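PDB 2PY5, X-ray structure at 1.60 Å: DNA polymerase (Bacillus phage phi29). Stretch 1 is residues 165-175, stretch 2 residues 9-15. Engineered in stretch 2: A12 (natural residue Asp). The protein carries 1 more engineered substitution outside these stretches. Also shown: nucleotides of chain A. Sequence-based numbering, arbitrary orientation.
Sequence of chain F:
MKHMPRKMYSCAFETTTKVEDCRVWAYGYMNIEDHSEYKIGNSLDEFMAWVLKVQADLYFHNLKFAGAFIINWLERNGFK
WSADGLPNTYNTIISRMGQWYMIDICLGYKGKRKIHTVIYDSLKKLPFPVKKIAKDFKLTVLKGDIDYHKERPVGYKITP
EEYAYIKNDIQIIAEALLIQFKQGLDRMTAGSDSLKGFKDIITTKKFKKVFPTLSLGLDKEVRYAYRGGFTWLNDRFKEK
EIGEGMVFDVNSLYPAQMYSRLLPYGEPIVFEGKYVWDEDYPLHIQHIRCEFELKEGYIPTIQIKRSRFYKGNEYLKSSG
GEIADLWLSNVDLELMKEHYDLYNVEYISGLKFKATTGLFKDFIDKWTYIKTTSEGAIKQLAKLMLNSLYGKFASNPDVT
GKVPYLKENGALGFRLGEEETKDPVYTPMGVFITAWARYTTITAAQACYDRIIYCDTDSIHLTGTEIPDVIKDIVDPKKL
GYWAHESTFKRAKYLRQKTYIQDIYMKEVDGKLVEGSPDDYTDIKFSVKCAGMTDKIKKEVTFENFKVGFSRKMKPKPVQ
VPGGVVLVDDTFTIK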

# COMPACT_ATOMS: atom_id res chain seq x y z
N TYR F 165 -20.91 8.42 17.21
CA TYR F 165 -19.64 7.97 16.65
C TYR F 165 -19.85 6.96 15.52
O TYR F 165 -19.19 7.02 14.48
CB TYR F 165 -18.76 7.31 17.72
CG TYR F 165 -17.88 8.25 18.51
CD1 TYR F 165 -16.99 9.12 17.88
CD2 TYR F 165 -17.90 8.24 19.91
CE1 TYR F 165 -16.18 9.97 18.61
CE2 TYR F 165 -17.08 9.08 20.65
CZ TYR F 165 -16.23 9.95 20.00
OH TYR F 165 -15.41 10.79 20.73
N ILE F 166 -20.76 6.01 15.73
CA ILE F 166 -21.03 4.98 14.75
C ILE F 166 -21.64 5.60 13.48
O ILE F 166 -21.23 5.29 12.36
CB ILE F 166 -21.96 3.87 15.34
CG1 ILE F 166 -21.27 3.16 16.51
CG2 ILE F 166 -22.37 2.86 14.24
CD1 ILE F 166 -22.24 2.40 17.44
N LYS F 167 -22.60 6.49 13.67
CA LYS F 167 -23.23 7.19 12.57
C LYS F 167 -22.20 8.00 11.77
O LYS F 167 -22.23 8.04 10.54
CB LYS F 167 -24.33 8.12 13.08
CG LYS F 167 -25.22 8.64 11.98
CD LYS F 167 -26.28 9.54 12.54
CE LYS F 167 -27.11 10.13 11.43
NZ LYS F 167 -28.19 11.00 11.96
N ASN F 168 -21.28 8.65 12.48
CA ASN F 168 -20.24 9.45 11.82
C ASN F 168 -19.31 8.55 11.01
O ASN F 168 -18.96 8.87 9.86
CB ASN F 168 -19.45 10.24 12.87
CG ASN F 168 -18.36 11.10 12.26
OD1 ASN F 168 -17.22 11.08 12.73
ND2 ASN F 168 -18.71 11.86 11.23
N ASP F 169 -18.88 7.44 11.61
CA ASP F 169 -18.01 6.49 10.90
C ASP F 169 -18.61 6.00 9.60
O ASP F 169 -17.95 6.03 8.56
CB ASP F 169 -17.69 5.26 11.75
CG ASP F 169 -16.65 5.52 12.80
OD1 ASP F 169 -16.12 6.65 12.87
OD2 ASP F 169 -16.35 4.57 13.57
N ILE F 170 -19.86 5.54 9.64
CA ILE F 170 -20.49 5.02 8.41
C ILE F 170 -20.79 6.15 7.41
O ILE F 170 -20.74 5.94 6.21
CB ILE F 170 -21.75 4.15 8.69
CG1 ILE F 170 -22.90 4.96 9.31
CG2 ILE F 170 -21.35 2.96 9.58
CD1 ILE F 170 -24.10 4.08 9.74
N GLN F 171 -21.05 7.36 7.89
CA GLN F 171 -21.36 8.48 7.00
C GLN F 171 -20.10 8.99 6.30
O GLN F 171 -20.18 9.42 5.16
CB GLN F 171 -22.07 9.61 7.75
CG GLN F 171 -22.49 10.75 6.81
CD GLN F 171 -23.46 11.74 7.42
OE1 GLN F 171 -23.56 12.88 6.96
NE2 GLN F 171 -24.19 11.32 8.43
N ILE F 172 -18.96 8.97 6.99
CA ILE F 172 -17.69 9.37 6.34
C ILE F 172 -17.43 8.48 5.12
O ILE F 172 -17.16 8.98 4.02
CB ILE F 172 -16.50 9.28 7.31
CG1 ILE F 172 -16.56 10.42 8.32
CG2 ILE F 172 -15.15 9.31 6.53
CD1 ILE F 172 -15.77 10.15 9.58
N ILE F 173 -17.52 7.16 5.32
CA ILE F 173 -17.29 6.22 4.22
C ILE F 173 -18.39 6.33 3.15
O ILE F 173 -18.10 6.30 1.96
CB ILE F 173 -17.10 4.78 4.74
CG1 ILE F 173 -15.81 4.67 5.58
CG2 ILE F 173 -17.06 3.80 3.57
CD1 ILE F 173 -14.50 5.10 4.86
N ALA F 174 -19.65 6.52 3.55
CA ALA F 174 -20.71 6.77 2.57
C ALA F 174 -20.43 7.99 1.71
O ALA F 174 -20.60 7.96 0.49
CB ALA F 174 -22.07 6.93 3.26
N GLU F 175 -20.02 9.09 2.34
CA GLU F 175 -19.75 10.34 1.61
C GLU F 175 -18.57 10.17 0.65
O GLU F 175 -18.62 10.64 -0.49
CB GLU F 175 -19.50 11.49 2.58
CG GLU F 175 -20.78 11.91 3.36
CD GLU F 175 -20.54 12.98 4.42
OE1 GLU F 175 -19.37 13.20 4.81
OE2 GLU F 175 -21.52 13.61 4.87
P DT A 7 -12.92 0.74 14.48
OP1 DT A 7 -14.23 1.38 14.28
OP2 DT A 7 -11.75 1.55 14.85
O5' DT A 7 -13.02 -0.39 15.61
C5' DT A 7 -13.96 -1.45 15.52
C4' DT A 7 -13.81 -2.32 16.76
O4' DT A 7 -12.46 -2.82 16.82
C3' DT A 7 -14.01 -1.61 18.10
O3' DT A 7 -15.39 -1.55 18.49
C2' DT A 7 -13.23 -2.54 19.02
C1' DT A 7 -12.06 -2.98 18.17
N1 DT A 7 -10.79 -2.21 18.40
C2 DT A 7 -9.98 -2.62 19.43
O2 DT A 7 -10.24 -3.57 20.15
N3 DT A 7 -8.84 -1.89 19.60
C4 DT A 7 -8.43 -0.81 18.85
O4 DT A 7 -7.37 -0.22 19.09
C5 DT A 7 -9.32 -0.42 17.79
C7 DT A 7 -8.98 0.75 16.91
C6 DT A 7 -10.45 -1.12 17.61
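Stretch 2, residues 9-15: YSCAFET

Stretch 2 is a β-strand that lies on one side of the helix of stretch 1, in a small, mostly buried contact with one direct hydrogen bond and an acidic, water-bridged end beside the DNA.

Residues 9-15 are extended throughout, with phi between -93° and -154° and psi between 127° and 157°. The strand begins earlier in the chain. Its N-to-C direction makes an angle of 144° with that of the helix, so the two run roughly antiparallel but clearly skewed. The axes approach to 7.2 Å. The closest backbone register pairs S10 with A174, whose CA atoms are 5.4 Å apart. From there the strand runs back along the helix, and E14 comes to lie near I166 and D169. The two stretches together bury 349 Å².

The alternation of the strand decides which residues meet the helix. The CA-to-CB bonds of S10, A12 and E14 point toward it. Those of Y9, C11 and F13 point away. On the helix, I166, D169, I170 and I173 direct CB toward the strand, at spacings of i, i+3, i+4 and i+7 that bring them to one face of the helix; the end of the I173 side chain leads away.

S10 has the largest covered area of any residue here. Its chi1 is 177° (t), and its hydroxyl donates a hydrogen bond to the backbone, S10 OG to I170 O at 2.8 Å. The same carbonyl also accepts the helical hydrogen bond from A174 N to I170 O at 2.9 Å. The strand is thus tied to the helix without loss of that turn. The hydroxyl packs closely here, with S10 OG 3.5 Å from I173 CB. Beside it, S10 CB lies 3.9 Å from A174 CB.

A12 is an engineered residue, Asp in the natural sequence. In this model its methyl group packs on I170, with A12 CB 3.6 Å from I170 CG2. The same isoleucine methyl reaches the strand backbone, where I170 CG2 is 3.8 Å from C11 C. I170, with chi1 of 66° (p), therefore touches three successive strand residues, S10, C11 and A12.

E14 closes the contact. Its carboxylate lies against an aliphatic chain, with E14 OE2 3.7 Å from I166 CG1. It also faces a like charge, since E14 OE2 and D169 OD2 are 4.0 Å apart. This is not a salt bridge. Water 1 lies within 2.7 Å of both E14 OE2 and D169 OD2, close enough to link the two carboxylates.

The same end of the strand meets the nucleotide DT7 of chain A. Its hydroxyl donates a hydrogen bond from O3' to E14 OE1 at 2.7 Å, and T15 N donates one to DT7 O3' at 3.0 Å. On the helix side, D169 OD2 is 3.9 Å from DT7 OP1. E14 therefore has one carboxylate oxygen on the DNA and the other turned to the helix and the water.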

# COMPACT_ATOMS: atom_id res chain seq x y z
N TYR F 9 -24.59 0.22 0.57
CA TYR F 9 -24.58 0.66 1.96
C TYR F 9 -23.19 0.68 2.51
O TYR F 9 -22.41 -0.22 2.24
CB TYR F 9 -25.43 -0.27 2.83
CG TYR F 9 -26.91 -0.20 2.53
CD1 TYR F 9 -27.47 -0.93 1.49
CD2 TYR F 9 -27.74 0.62 3.28
CE1 TYR F 9 -28.82 -0.87 1.22
CE2 TYR F 9 -29.07 0.71 3.01
CZ TYR F 9 -29.63 -0.03 1.98
OH TYR F 9 -30.98 0.06 1.71
N SER F 10 -22.92 1.69 3.32
CA SER F 10 -21.76 1.78 4.19
C SER F 10 -22.10 1.24 5.57
O SER F 10 -23.06 1.69 6.20
CB SER F 10 -21.36 3.25 4.34
OG SER F 10 -20.28 3.39 5.22
N CYS F 11 -21.29 0.29 6.05
CA CYS F 11 -21.57 -0.44 7.29
C CYS F 11 -20.40 -0.44 8.27
O CYS F 11 -19.26 -0.26 7.89
CB CYS F 11 -21.88 -1.89 6.94
SG CYS F 11 -23.29 -2.11 5.84
N ALA F 12 -20.69 -0.65 9.55
CA ALA F 12 -19.65 -0.79 10.56
C ALA F 12 -20.17 -1.61 11.73
O ALA F 12 -21.38 -1.65 11.98
CB ALA F 12 -19.20 0.56 11.07
N PHE F 13 -19.23 -2.27 12.42
CA PHE F 13 -19.51 -2.91 13.70
C PHE F 13 -18.64 -2.30 14.80
O PHE F 13 -17.50 -1.90 14.56
CB PHE F 13 -19.13 -4.38 13.67
CG PHE F 13 -19.94 -5.26 12.73
CD1 PHE F 13 -19.33 -6.36 12.17
CD2 PHE F 13 -21.28 -5.02 12.46
CE1 PHE F 13 -20.03 -7.22 11.36
CE2 PHE F 13 -21.98 -5.86 11.64
CZ PHE F 13 -21.35 -6.97 11.07
N GLU F 14 -19.18 -2.26 16.02
CA GLU F 14 -18.37 -2.11 17.22
C GLU F 14 -18.41 -3.45 17.93
O GLU F 14 -19.46 -4.11 17.97
CB GLU F 14 -18.86 -0.99 18.13
CG GLU F 14 -19.02 0.36 17.46
CD GLU F 14 -17.71 0.98 16.96
OE1 GLU F 14 -16.61 0.56 17.37
OE2 GLU F 14 -17.81 1.92 16.14
N THR F 15 -17.27 -3.87 18.48
CA THR F 15 -17.12 -5.23 18.96
C THR F 15 -16.49 -5.27 20.35
O THR F 15 -15.78 -4.36 20.75
CB THR F 15 -16.27 -6.05 17.98
OG1 THR F 15 -14.97 -5.47 17.90
CG2 THR F 15 -16.89 -6.06 16.57
O HOH W 1 -15.52 3.30 15.75